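Local coordinates for protein putrescine aminotransferase (Halomonas elongata DSM 2581, PDB 6GWI) that probably transfers amino groups from amines such as putrescine to keto acids, using a bound pyridoxal-5'-phosphate cofactor, at residues B[106-111]-B[276-281]; B[142-147]-B[207-212]; B[179-184]-B[195-200]; B[359-364]-B[437-442]. One frame throughout, in Å; residues are numbered along the deposited sequence.

Interaction 1: residues B[106-111]-B[276-281]; sequences AHINRV and LEPDLM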
loop_
_atom_site.group_PDB
_atom_site.type_symbol
_atom_site.label_atom_id
_atom_site.label_comp_id
_atom_site.label_asym_id
_atom_site.label_seq_id
_atom_site.Cartn_x
_atom_site.Cartn_y
_atom_site.Cartn_z
ATOM N N ALA B 106 -16.007 3.808 21.445
ATOM C CA ALA B 106 -16.835 2.666 21.798
ATOM C C ALA B 106 -17.400 2.012 20.542
ATOM O O ALA B 106 -17.674 2.671 19.536
ATOM C CB ALA B 106 -17.972 3.091 22.726
ATOM N N HIS B 107 -17.571 0.696 20.614
ATOM C CA HIS B 107 -18.164 -0.128 19.569
ATOM C C HIS B 107 -17.238 -0.304 18.375
ATOM O O HIS B 107 -17.657 -0.852 17.346
ATOM C CB HIS B 107 -19.475 0.484 19.058
ATOM C CG HIS B 107 -20.426 0.873 20.145
ATOM N ND1 HIS B 107 -20.906 -0.019 21.078
ATOM C CD2 HIS B 107 -20.980 2.072 20.449
ATOM C CE1 HIS B 107 -21.715 0.612 21.909
ATOM N NE2 HIS B 107 -21.777 1.882 21.551
ATOM N N ILE B 108 -15.989 0.134 18.482
ATOM C CA ILE B 108 -14.975 -0.081 17.455
ATOM C C ILE B 108 -13.893 -0.931 18.107
ATOM O O ILE B 108 -13.020 -0.409 18.811
ATOM C CB ILE B 108 -14.429 1.244 16.913
ATOM C CG1 ILE B 108 -15.599 2.047 16.328
ATOM C CG2 ILE B 108 -13.368 0.995 15.855
ATOM C CD1 ILE B 108 -15.267 3.469 15.950
ATOM N N ASN B 109 -13.950 -2.248 17.885
ATOM C CA ASN B 109 -13.139 -3.186 18.652
ATOM C C ASN B 109 -12.249 -4.091 17.804
ATOM O O ASN B 109 -11.606 -4.990 18.360
ATOM C CB ASN B 109 -14.056 -4.043 19.535
ATOM C CG ASN B 109 -14.835 -3.215 20.539
ATOM O OD1 ASN B 109 -14.251 -2.509 21.360
ATOM N ND2 ASN B 109 -16.161 -3.299 20.479
ATOM N N ARG B 110 -12.185 -3.893 16.490
ATOM C CA ARG B 110 -11.348 -4.734 15.641
ATOM C C ARG B 110 -10.600 -3.874 14.632
ATOM O O ARG B 110 -11.000 -2.750 14.321
ATOM C CB ARG B 110 -12.170 -5.810 14.916
ATOM C CG ARG B 110 -12.682 -6.894 15.851
ATOM C CD ARG B 110 -13.839 -7.659 15.248
ATOM N NE ARG B 110 -14.459 -8.554 16.221
ATOM C CZ ARG B 110 -15.604 -8.309 16.857
ATOM N NH1 ARG B 110 -16.282 -7.189 16.637
ATOM N NH2 ARG B 110 -16.075 -9.198 17.720
ATOM N N VAL B 111 -9.483 -4.407 14.147
ATOM C CA VAL B 111 -8.662 -3.715 13.163
ATOM C C VAL B 111 -8.220 -4.702 12.092
ATOM O O VAL B 111 -7.883 -5.855 12.385
ATOM C CB VAL B 111 -7.444 -3.026 13.818
ATOM C CG1 VAL B 111 -6.511 -4.050 14.444
ATOM C CG2 VAL B 111 -6.707 -2.172 12.791
ATOM N N LEU B 276 -18.572 11.866 16.658
ATOM C CA LEU B 276 -19.085 10.924 15.677
ATOM C C LEU B 276 -18.856 9.485 16.129
ATOM O O LEU B 276 -17.956 9.189 16.918
ATOM C CB LEU B 276 -18.413 11.131 14.320
ATOM C CG LEU B 276 -18.306 12.548 13.762
ATOM C CD1 LEU B 276 -17.511 12.515 12.463
ATOM C CD2 LEU B 276 -19.676 13.163 13.526
ATOM N N GLU B 277 -19.683 8.580 15.600
ATOM C CA GLU B 277 -19.518 7.143 15.799
ATOM C C GLU B 277 -19.435 6.499 14.419
ATOM O O GLU B 277 -20.447 6.022 13.880
ATOM C CB GLU B 277 -20.639 6.508 16.617
ATOM C CG GLU B 277 -20.271 5.093 17.071
ATOM C CD GLU B 277 -21.475 4.218 17.327
ATOM O OE1 GLU B 277 -22.575 4.773 17.511
ATOM O OE2 GLU B 277 -21.323 2.978 17.340
ATOM N N PRO B 278 -18.262 6.505 13.798
ATOM C CA PRO B 278 -18.134 5.892 12.477
ATOM C C PRO B 278 -18.225 4.377 12.562
ATOM O O PRO B 278 -18.008 3.758 13.608
ATOM C CB PRO B 278 -16.750 6.348 12.002
ATOM C CG PRO B 278 -15.999 6.638 13.250
ATOM C CD PRO B 278 -17.013 7.166 14.224
ATOM N N ASP B 279 -18.613 3.784 11.443
ATOM C CA ASP B 279 -18.606 2.336 11.313
ATOM C C ASP B 279 -17.237 1.827 10.902
ATOM O O ASP B 279 -16.872 0.696 11.241
ATOM C CB ASP B 279 -19.676 1.909 10.308
ATOM C CG ASP B 279 -21.075 2.271 10.773
ATOM O OD1 ASP B 279 -21.580 1.607 11.702
ATOM O OD2 ASP B 279 -21.649 3.246 10.238
ATOM N N LEU B 280 -16.466 2.651 10.199
ATOM C CA LEU B 280 -15.118 2.300 9.779
ATOM C C LEU B 280 -14.240 3.536 9.866
ATOM O O LEU B 280 -14.689 4.658 9.638
ATOM C CB LEU B 280 -15.109 1.744 8.352
ATOM C CG LEU B 280 -16.026 0.550 8.073
ATOM C CD1 LEU B 280 -16.230 0.378 6.579
ATOM C CD2 LEU B 280 -15.456 -0.723 8.679
ATOM N N MET B 281 -12.959 3.319 10.201
ATOM C CA MET B 281 -11.994 4.404 10.316
ATOM C C MET B 281 -10.657 3.950 9.738
ATOM O O MET B 281 -9.931 3.173 10.377
ATOM C CB MET B 281 -11.815 4.856 11.766
ATOM C CG MET B 281 -13.028 5.542 12.391
ATOM S SD MET B 281 -12.681 6.270 14.014
ATOM C CE MET B 281 -12.018 4.854 14.881
#
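Ile108 and Met281 meet through their terminal methyls. Ile108 CD1 lies 3.7 Å from Met281 CE, and the two side chains cross at about a right angle. CD1 reaches this place because CG1 stands anti to the carbonyl carbon and the chain is extended beyond it (chi2 171°). The methionine bends at its thioether: chi3 of -54° places CE by the isoleucine methyl. The same CD1 also touches Pro278. It lies 3.6 Å from Pro278 O and 4.2 Å from the ring carbon Pro278 CG. These contacts of CD1 form the buried part of the interface.

The two segments run into strands 108-114 and 280-283, which flank strand 295-300 and are antiparallel to it. Leu298 of the middle strand packs against both Ile108 and Met281. The isoleucine-methionine contact therefore bridges the two flanking strands over the middle one. The backbone of Leu280 goes on to Ala255 of strand 252-255 in the parallel sheet. The arrangement is consistent with the large, PLP-binding domain of class III aminotransferases. The side chain of Met281 is about 11 Å from a bound PLP. Val111 of strand 108-114 pairs in a parallel ladder with a strand of the second subunit.

At the exposed end, Glu277 OE2 comes obliquely to the His107 ring, 3.3 Å from His107 CD2. The ring and carboxylate planes are 43° apart. His107 NE2 stays 4.4 Å from Glu277 OE2, too far for direct contact; a charge attraction is possible if the imidazole is protonated. Glu277 is poorly ordered, and its place is less certain.

Interaction 2: residues B[142-147]-B[207-212]; sequences WIIGRE and EKILEL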
loop_
_atom_site.group_PDB
_atom_site.type_symbol
_atom_site.label_atom_id
_atom_site.label_comp_id
_atom_site.label_asym_id
_atom_site.label_seq_id
_atom_site.Cartn_x
_atom_site.Cartn_y
_atom_site.Cartn_z
ATOM N N TRP B 142 -23.518 2.656 -3.527
ATOM C CA TRP B 142 -22.957 3.978 -3.766
ATOM C C TRP B 142 -22.258 4.522 -2.527
ATOM O O TRP B 142 -22.753 4.393 -1.403
ATOM C CB TRP B 142 -24.051 4.951 -4.210
ATOM C CG TRP B 142 -24.395 4.840 -5.665
ATOM C CD1 TRP B 142 -25.277 3.966 -6.232
ATOM C CD2 TRP B 142 -23.867 5.630 -6.740
ATOM N NE1 TRP B 142 -25.333 4.162 -7.590
ATOM C CE2 TRP B 142 -24.477 5.178 -7.928
ATOM C CE3 TRP B 142 -22.943 6.676 -6.814
ATOM C CZ2 TRP B 142 -24.190 5.733 -9.172
ATOM C CZ3 TRP B 142 -22.661 7.227 -8.053
ATOM C CH2 TRP B 142 -23.282 6.754 -9.213
ATOM N N ILE B 143 -21.095 5.128 -2.741
ATOM C CA ILE B 143 -20.345 5.817 -1.698
ATOM C C ILE B 143 -20.416 7.306 -1.999
ATOM O O ILE B 143 -20.133 7.726 -3.128
ATOM C CB ILE B 143 -18.877 5.361 -1.641
ATOM C CG1 ILE B 143 -18.765 3.837 -1.681
ATOM C CG2 ILE B 143 -18.186 5.930 -0.396
ATOM C CD1 ILE B 143 -19.266 3.146 -0.462
ATOM N N ILE B 144 -20.797 8.098 -1.008
ATOM C CA ILE B 144 -20.821 9.549 -1.145
ATOM C C ILE B 144 -19.597 10.111 -0.434
ATOM O O ILE B 144 -19.465 9.989 0.788
ATOM C CB ILE B 144 -22.109 10.161 -0.590
ATOM C CG1 ILE B 144 -23.325 9.599 -1.325
ATOM C CG2 ILE B 144 -22.057 11.672 -0.711
ATOM C CD1 ILE B 144 -24.635 9.891 -0.639
ATOM N N GLY B 145 -18.693 10.715 -1.208
ATOM C CA GLY B 145 -17.631 11.533 -0.677
ATOM C C GLY B 145 -17.888 13.008 -0.924
ATOM O O GLY B 145 -18.983 13.427 -1.300
ATOM N N ARG B 146 -16.841 13.798 -0.720
ATOM C CA ARG B 146 -16.933 15.238 -0.894
ATOM C C ARG B 146 -15.900 15.719 -1.900
ATOM O O ARG B 146 -14.807 15.153 -2.022
ATOM C CB ARG B 146 -16.741 15.975 0.437
ATOM C CG ARG B 146 -17.768 15.582 1.491
ATOM C CD ARG B 146 -17.597 16.346 2.797
ATOM N NE ARG B 146 -16.258 16.196 3.360
ATOM C CZ ARG B 146 -15.900 16.622 4.567
ATOM N NH1 ARG B 146 -16.785 17.215 5.357
ATOM N NH2 ARG B 146 -14.656 16.444 4.990
ATOM N N GLU B 147 -16.276 16.757 -2.639
ATOM C CA GLU B 147 -15.328 17.452 -3.494
ATOM C C GLU B 147 -14.166 17.981 -2.659
ATOM O O GLU B 147 -14.341 18.410 -1.516
ATOM C CB GLU B 147 -16.031 18.582 -4.245
ATOM C CG GLU B 147 -16.928 18.079 -5.378
ATOM C CD GLU B 147 -16.123 17.500 -6.536
ATOM O OE1 GLU B 147 -14.909 17.796 -6.624
ATOM O OE2 GLU B 147 -16.701 16.771 -7.369
ATOM N N GLU B 207 -29.525 15.657 0.111
ATOM C CA GLU B 207 -29.912 15.819 -1.284
ATOM C C GLU B 207 -29.307 14.717 -2.144
ATOM O O GLU B 207 -29.995 14.121 -2.981
ATOM C CB GLU B 207 -29.470 17.192 -1.795
ATOM C CG GLU B 207 -30.123 18.370 -1.089
ATOM C CD GLU B 207 -29.454 19.694 -1.413
ATOM O OE1 GLU B 207 -28.901 19.827 -2.525
ATOM O OE2 GLU B 207 -29.481 20.603 -0.556
ATOM N N LYS B 208 -28.026 14.414 -1.935
ATOM C CA LYS B 208 -27.384 13.389 -2.748
ATOM C C LYS B 208 -28.019 12.027 -2.490
ATOM O O LYS B 208 -28.262 11.256 -3.426
ATOM C CB LYS B 208 -25.891 13.334 -2.445
ATOM C CG LYS B 208 -25.084 12.614 -3.507
ATOM C CD LYS B 208 -25.015 13.513 -4.736
ATOM C CE LYS B 208 -25.119 12.792 -6.050
ATOM N NZ LYS B 208 -24.875 13.786 -7.137
ATOM N N ILE B 209 -28.292 11.719 -1.217
ATOM C CA ILE B 209 -28.949 10.466 -0.855
ATOM C C ILE B 209 -30.277 10.330 -1.590
ATOM O O ILE B 209 -30.569 9.295 -2.200
ATOM C CB ILE B 209 -29.137 10.393 0.673
ATOM C CG1 ILE B 209 -27.775 10.240 1.361
ATOM C CG2 ILE B 209 -30.074 9.259 1.067
ATOM C CD1 ILE B 209 -27.801 10.518 2.852
ATOM N N LEU B 210 -31.106 11.374 -1.533
ATOM C CA LEU B 210 -32.399 11.335 -2.205
ATOM C C LEU B 210 -32.255 11.322 -3.724
ATOM O O LEU B 210 -33.127 10.790 -4.419
ATOM C CB LEU B 210 -33.253 12.518 -1.748
ATOM C CG LEU B 210 -33.571 12.507 -0.250
ATOM C CD1 LEU B 210 -34.276 13.787 0.178
ATOM C CD2 LEU B 210 -34.415 11.291 0.103
ATOM N N GLU B 211 -31.185 11.915 -4.263
ATOM C CA GLU B 211 -30.968 11.861 -5.705
ATOM C C GLU B 211 -30.643 10.442 -6.160
ATOM O O GLU B 211 -31.132 9.987 -7.200
ATOM C CB GLU B 211 -29.845 12.817 -6.111
ATOM C CG GLU B 211 -29.431 12.705 -7.577
ATOM C CD GLU B 211 -28.206 13.536 -7.910
ATOM O OE1 GLU B 211 -27.710 14.253 -7.015
ATOM O OE2 GLU B 211 -27.739 13.469 -9.066
ATOM N N LEU B 212 -29.792 9.742 -5.410
ATOM C CA LEU B 212 -29.445 8.371 -5.757
ATOM C C LEU B 212 -30.505 7.387 -5.281
ATOM O O LEU B 212 -30.710 6.345 -5.914
ATOM C CB LEU B 212 -28.091 8.012 -5.145
ATOM C CG LEU B 212 -26.893 8.850 -5.595
ATOM C CD1 LEU B 212 -25.725 8.632 -4.634
ATOM C CD2 LEU B 212 -26.479 8.545 -7.033
#
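The Trp142 indole carries Leu212 on one face. Leu212 CD2 sits over the centre of the six-membered ring, 3.9 Å from its centroid and 8° off the ring normal, a CH-pi contact. The other methyl, Leu212 CD1, lies nearer the root of the indole, 4.1 Å from Trp142 CB. The two side chains cross at about a right angle. Both leucine methyls touch the indole, Leu212 CD1 lying 4.0 Å from Trp142 CE3. An alanine in place of Trp142 would probably leave Leu212 CD2 without its aromatic partner and open a gap beside the leucine.

Ile144 points the same way from the strand, two residues on. Its CD1 lies 3.7 Å from Ile209 CG1 and 4.0 Å from Lys208 CG. The isoleucine is extended beyond CG1 (chi2 166°), which carries CD1 out to the helix. Ile144 CG1 also lies 4.2 Å from Leu212 CD1.

Lys208 offers only its CB and CG to the isoleucine. Bends at chi2 and chi3 lead its end away. There Lys208 NZ forms a salt bridge with Glu211 OE1 at 2.9 Å, coming from above the carboxylate plane. The charge is thus paired within the helix, one turn along, while the aliphatic root packs on the strand.

Ile143, between the two contacting residues, faces helix 117-134 on the other side of the sheet. Strand 142-146 runs roughly antiparallel to helix 207-212, at 151°. This is a helix laid on a parallel sheet, the alpha/beta/alpha layering of the large domain in fold-type I PLP enzymes.

Interaction 3: residues B[179-184]-B[195-200]; sequences HIRQPY and EAFGQT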
loop_
_atom_site.group_PDB
_atom_site.type_symbol
_atom_site.label_atom_id
_atom_site.label_comp_id
_atom_site.label_asym_id
_atom_site.label_seq_id
_atom_site.Cartn_x
_atom_site.Cartn_y
_atom_site.Cartn_z
ATOM N N HIS B 179 -20.091 12.674 -5.200
ATOM C CA HIS B 179 -19.388 13.717 -4.462
ATOM C C HIS B 179 -20.288 14.917 -4.217
ATOM O O HIS B 179 -20.913 15.432 -5.147
ATOM C CB HIS B 179 -18.119 14.139 -5.209
ATOM C CG HIS B 179 -17.103 13.047 -5.304
ATOM N ND1 HIS B 179 -17.039 12.178 -6.372
ATOM C CD2 HIS B 179 -16.131 12.662 -4.446
ATOM C CE1 HIS B 179 -16.060 11.313 -6.173
ATOM N NE2 HIS B 179 -15.493 11.585 -5.012
ATOM N N ILE B 180 -20.356 15.345 -2.959
ATOM C CA ILE B 180 -21.117 16.521 -2.570
ATOM C C ILE B 180 -20.140 17.649 -2.245
ATOM O O ILE B 180 -18.926 17.454 -2.176
ATOM C CB ILE B 180 -22.052 16.240 -1.375
ATOM C CG1 ILE B 180 -21.232 15.834 -0.147
ATOM C CG2 ILE B 180 -23.054 15.155 -1.739
ATOM C CD1 ILE B 180 -22.051 15.609 1.105
ATOM N N ARG B 181 -20.688 18.841 -2.034
ATOM C CA ARG B 181 -19.881 20.026 -1.787
ATOM C C ARG B 181 -19.155 19.921 -0.448
ATOM O O ARG B 181 -19.565 19.194 0.461
ATOM C CB ARG B 181 -20.765 21.272 -1.807
ATOM C CG ARG B 181 -21.807 21.289 -0.696
ATOM C CD ARG B 181 -22.803 22.421 -0.879
ATOM N NE ARG B 181 -22.162 23.729 -0.946
ATOM C CZ ARG B 181 -22.811 24.866 -1.179
ATOM N NH1 ARG B 181 -24.123 24.854 -1.368
ATOM N NH2 ARG B 181 -22.149 26.013 -1.224
ATOM N N GLN B 182 -18.037 20.683 -0.332
ATOM C CA GLN B 182 -17.187 20.648 0.849
ATOM C C GLN B 182 -17.534 21.786 1.803
ATOM O O GLN B 182 -17.889 22.885 1.365
ATOM C CB GLN B 182 -15.710 20.757 0.453
ATOM C CG GLN B 182 -15.388 21.996 -0.370
ATOM C CD GLN B 182 -13.898 22.243 -0.520
ATOM O OE1 GLN B 182 -13.081 21.679 0.212
ATOM N NE2 GLN B 182 -13.538 23.108 -1.459
ATOM N N PRO B 183 -17.421 21.576 3.122
ATOM C CA PRO B 183 -17.749 22.654 4.078
ATOM C C PRO B 183 -16.622 23.675 4.236
ATOM O O PRO B 183 -16.111 23.922 5.332
ATOM C CB PRO B 183 -18.026 21.868 5.368
ATOM C CG PRO B 183 -17.137 20.668 5.270
ATOM C CD PRO B 183 -17.099 20.304 3.802
ATOM N N TYR B 184 -16.247 24.306 3.121
ATOM C CA TYR B 184 -15.150 25.277 3.075
ATOM C C TYR B 184 -15.735 26.684 3.063
ATOM O O TYR B 184 -16.001 27.254 2.004
ATOM C CB TYR B 184 -14.286 25.027 1.843
ATOM C CG TYR B 184 -13.077 25.925 1.698
ATOM C CD1 TYR B 184 -12.545 26.608 2.786
ATOM C CD2 TYR B 184 -12.454 26.074 0.464
ATOM C CE1 TYR B 184 -11.434 27.419 2.644
ATOM C CE2 TYR B 184 -11.347 26.879 0.314
ATOM C CZ TYR B 184 -10.841 27.549 1.404
ATOM O OH TYR B 184 -9.731 28.346 1.241
ATOM N N GLU B 195 -22.589 29.425 10.402
ATOM C CA GLU B 195 -23.591 28.485 10.898
ATOM C C GLU B 195 -24.518 28.030 9.776
ATOM O O GLU B 195 -24.748 26.829 9.597
ATOM C CB GLU B 195 -24.389 29.114 12.042
ATOM C CG GLU B 195 -25.550 28.251 12.529
ATOM C CD GLU B 195 -26.167 28.755 13.822
ATOM O OE1 GLU B 195 -25.569 29.643 14.465
ATOM O OE2 GLU B 195 -27.255 28.267 14.193
ATOM N N ALA B 196 -25.075 28.980 9.018
ATOM C CA ALA B 196 -25.973 28.619 7.926
ATOM C C ALA B 196 -25.245 27.817 6.855
ATOM O O ALA B 196 -25.804 26.870 6.288
ATOM C CB ALA B 196 -26.595 29.874 7.314
ATOM N N PHE B 197 -23.997 28.183 6.560
ATOM C CA PHE B 197 -23.232 27.453 5.555
ATOM C C PHE B 197 -23.030 26.000 5.967
ATOM O O PHE B 197 -23.203 25.086 5.151
ATOM C CB PHE B 197 -21.886 28.135 5.331
ATOM C CG PHE B 197 -21.058 27.502 4.252
ATOM C CD1 PHE B 197 -21.475 27.542 2.934
ATOM C CD2 PHE B 197 -19.865 26.872 4.553
ATOM C CE1 PHE B 197 -20.719 26.969 1.936
ATOM C CE2 PHE B 197 -19.103 26.293 3.556
ATOM C CZ PHE B 197 -19.531 26.343 2.247
ATOM N N GLY B 198 -22.663 25.766 7.228
ATOM C CA GLY B 198 -22.478 24.401 7.687
ATOM C C GLY B 198 -23.718 23.551 7.495
ATOM O O GLY B 198 -23.629 22.379 7.122
ATOM N N GLN B 199 -24.893 24.134 7.729
ATOM C CA GLN B 199 -26.134 23.383 7.577
ATOM C C GLN B 199 -26.447 23.125 6.109
ATOM O O GLN B 199 -26.942 22.047 5.758
ATOM C CB GLN B 199 -27.269 24.138 8.267
ATOM C CG GLN B 199 -27.052 24.271 9.770
ATOM C CD GLN B 199 -28.027 25.215 10.437
ATOM O OE1 GLN B 199 -28.579 26.111 9.798
ATOM N NE2 GLN B 199 -28.244 25.021 11.731
ATOM N N THR B 200 -26.152 24.087 5.235
ATOM C CA THR B 200 -26.326 23.867 3.804
ATOM C C THR B 200 -25.473 22.698 3.322
ATOM O O THR B 200 -25.943 21.830 2.580
ATOM C CB THR B 200 -25.967 25.139 3.036
ATOM O OG1 THR B 200 -26.854 26.196 3.419
ATOM C CG2 THR B 200 -26.062 24.918 1.533
#
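Chain 179-184 leaves its strand and bends through an inverse gamma turn centred on Pro183, which brings the backbone close to helix 195-200: the CA atoms of Pro183 and Gly198 are 6.2 Å apart. This is part of the beta-alpha-beta crossover from strand 177-180 through helix 194-212 to strand 217-222.

Phe197 fills the bend. Its CG is anti to the backbone N (chi1 -177°), and the rim of its ring comes up against the turn. Phe197 CE2 lies 3.4 Å from Tyr184 C, and Tyr184 N is at the ring edge, in its plane. The Tyr184 side chain leads elsewhere, to a hydrogen bond with Glu380.

Arg181 reaches over to the same helix and also touches Cys201 and Ala204. Its NH2 meets the edge of the phenyl ring, 3.6 Å from Phe197 CE1. The guanidinium and ring planes are 85° apart, so the groups do not stack. The other terminal nitrogen, Arg181 NH1, lies 3.5 Å from Thr200 CG2.

That methyl is presented while the hydroxyl turns back to its own helix. Thr200 OG1 donates to Ala196 O at 3.1 Å, from above the carbonyl plane, and Ala196 O also accepts from Thr200 N.

Interaction 4: residues B[359-364]-B[437-442]; sequences ASLVDH and ELARRA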
loop_
_atom_site.group_PDB
_atom_site.type_symbol
_atom_site.label_atom_id
_atom_site.label_comp_id
_atom_site.label_asym_id
_atom_site.label_seq_id
_atom_site.Cartn_x
_atom_site.Cartn_y
_atom_site.Cartn_z
ATOM N N ALA B 359 -2.864 33.564 15.534
ATOM C CA ALA B 359 -3.803 34.662 15.347
ATOM C C ALA B 359 -3.114 36.017 15.245
ATOM O O ALA B 359 -3.737 36.977 14.779
ATOM C CB ALA B 359 -4.815 34.691 16.494
ATOM N N SER B 360 -1.858 36.124 15.676
ATOM C CA SER B 360 -1.130 37.376 15.512
ATOM C C SER B 360 -0.815 37.675 14.052
ATOM O O SER B 360 -0.336 38.775 13.754
ATOM C CB SER B 360 0.166 37.340 16.324
ATOM O OG SER B 360 1.184 36.630 15.639
ATOM N N LEU B 361 -1.072 36.735 13.144
ATOM C CA LEU B 361 -0.832 36.935 11.722
ATOM C C LEU B 361 -2.043 37.488 10.977
ATOM O O LEU B 361 -1.928 37.784 9.784
ATOM C CB LEU B 361 -0.399 35.617 11.070
ATOM C CG LEU B 361 0.938 35.036 11.531
ATOM C CD1 LEU B 361 1.111 33.611 11.025
ATOM C CD2 LEU B 361 2.093 35.910 11.061
ATOM N N VAL B 362 -3.193 37.639 11.642
ATOM C CA VAL B 362 -4.399 38.066 10.939
ATOM C C VAL B 362 -4.291 39.518 10.490
ATOM O O VAL B 362 -4.945 39.924 9.521
ATOM C CB VAL B 362 -5.646 37.856 11.820
ATOM C CG1 VAL B 362 -5.749 36.405 12.264
ATOM C CG2 VAL B 362 -5.622 38.794 13.025
ATOM N N ASP B 363 -3.487 40.324 11.177
ATOM C CA ASP B 363 -3.324 41.728 10.825
ATOM C C ASP B 363 -2.266 41.955 9.750
ATOM O O ASP B 363 -1.977 43.109 9.422
ATOM C CB ASP B 363 -2.991 42.555 12.075
ATOM C CG ASP B 363 -1.780 42.033 12.825
ATOM O OD1 ASP B 363 -1.729 42.213 14.061
ATOM O OD2 ASP B 363 -0.897 41.413 12.195
ATOM N N HIS B 364 -1.683 40.894 9.198
ATOM C CA HIS B 364 -0.701 41.055 8.138
ATOM C C HIS B 364 -1.381 41.567 6.867
ATOM O O HIS B 364 -2.550 41.267 6.616
ATOM C CB HIS B 364 -0.001 39.729 7.852
ATOM C CG HIS B 364 1.194 39.860 6.958
ATOM N ND1 HIS B 364 1.091 39.951 5.587
ATOM C CD2 HIS B 364 2.518 39.902 7.238
ATOM C CE1 HIS B 364 2.298 40.058 5.062
ATOM N NE2 HIS B 364 3.182 40.026 6.042
ATOM N N GLU B 437 7.322 33.501 13.427
ATOM C CA GLU B 437 8.227 34.562 12.998
ATOM C C GLU B 437 8.710 34.326 11.571
ATOM O O GLU B 437 8.720 35.245 10.745
ATOM C CB GLU B 437 9.414 34.662 13.957
ATOM C CG GLU B 437 9.036 35.071 15.373
ATOM C CD GLU B 437 10.170 34.875 16.361
ATOM O OE1 GLU B 437 11.319 34.667 15.918
ATOM O OE2 GLU B 437 9.912 34.928 17.582
ATOM N N LEU B 438 9.124 33.093 11.265
ATOM C CA LEU B 438 9.571 32.786 9.911
ATOM C C LEU B 438 8.426 32.925 8.919
ATOM O O LEU B 438 8.619 33.405 7.796
ATOM C CB LEU B 438 10.152 31.375 9.856
ATOM C CG LEU B 438 11.471 31.137 10.588
ATOM C CD1 LEU B 438 11.773 29.650 10.644
ATOM C CD2 LEU B 438 12.598 31.888 9.899
ATOM N N ALA B 439 7.221 32.512 9.319
ATOM C CA ALA B 439 6.052 32.697 8.467
ATOM C C ALA B 439 5.846 34.169 8.136
ATOM O O ALA B 439 5.657 34.536 6.970
ATOM C CB ALA B 439 4.815 32.119 9.156
ATOM N N ARG B 440 5.901 35.035 9.153
ATOM C CA ARG B 440 5.668 36.456 8.925
ATOM C C ARG B 440 6.724 37.039 7.996
ATOM O O ARG B 440 6.413 37.848 7.114
ATOM C CB ARG B 440 5.676 37.208 10.254
ATOM C CG ARG B 440 5.270 38.669 10.143
ATOM C CD ARG B 440 5.316 39.361 11.497
ATOM N NE ARG B 440 4.452 38.728 12.490
ATOM C CZ ARG B 440 3.172 39.020 12.696
ATOM N NH1 ARG B 440 2.559 39.946 11.970
ATOM N NH2 ARG B 440 2.502 38.372 13.639
ATOM N N ARG B 441 7.985 36.635 8.179
ATOM C CA ARG B 441 9.051 37.100 7.299
ATOM C C ARG B 441 8.768 36.719 5.852
ATOM O O ARG B 441 8.927 37.541 4.943
ATOM C CB ARG B 441 10.387 36.520 7.767
ATOM C CG ARG B 441 11.615 37.116 7.099
ATOM C CD ARG B 441 12.884 36.692 7.833
ATOM N NE ARG B 441 12.822 37.021 9.256
ATOM C CZ ARG B 441 13.564 36.445 10.198
ATOM N NH1 ARG B 441 14.435 35.495 9.882
ATOM N NH2 ARG B 441 13.427 36.817 11.463
ATOM N N ALA B 442 8.329 35.479 5.621
ATOM C CA ALA B 442 7.993 35.051 4.267
ATOM C C ALA B 442 6.762 35.786 3.750
ATOM O O ALA B 442 6.691 36.132 2.565
ATOM C CB ALA B 442 7.767 33.540 4.238
#
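Arg440 reaches from its helix across Leu361 to the backbone of Ser360. Its CB starts the contact, 3.9 Å from Leu361 CD2. CG is anti to the backbone N (chi1 -173°) and passes His364 CD2 at 4.2 Å; the two side chains slide past each other in opposite directions. The chain stays extended through CD, then bends at chi3 (-58°), which places NE. NE again lies near Leu361 CD2, and this methyl sits 3.5 Å above one face of the guanidinium, offset toward its rim.

This is probably the C-terminal small domain, where helices 397-407 and 429-450 accompany the antiparallel sheet with strand 367-373. The contact joins the two type I turns after helix 342-359, Ala359 to Val362 and Leu361 to His364, to helix 429-450. Leu361 also packs on Val436 and Leu443, and His364 NE2 is hydrogen-bonded to Asp444.

At the tip, Arg440 NH2 donates to Ser360 O at 2.9 Å. The N-H points almost straight at the oxygen (167°). Ser360 O lies close to the guanidinium plane, while the donor sits above the carbonyl plane. Ser360 OG is 3.0 Å from the same NH2, and is hydrogen-bonded to Arg357 O. An alanine in place of Arg440 would probably leave Ser360 O without this donor and Asp363 without its opposite charge. That pair is a long salt bridge, with Arg440 NH1 3.8 Å from Asp363 OD2.

From the N terminus, the first loop opens at 106-111 and closes at 276-281, in interaction 1. Interaction 2 is nested inside it, running from 142-147 to 207-212, and interaction 3 is nested in turn inside interaction 2. Those two touch: strands 142-146 and 177-180 are neighbours in one parallel sheet, and both contacts use helix 194-212. Interaction 1 joins the two strands that flank strand 295-300; its centre is about 22 Å from that of interaction 2. Interaction 4 follows in series and crosses none of the others. It joins C-terminal elements, with its centre about 39 Å from that of interaction 1, on the opposite side of the chain's centre.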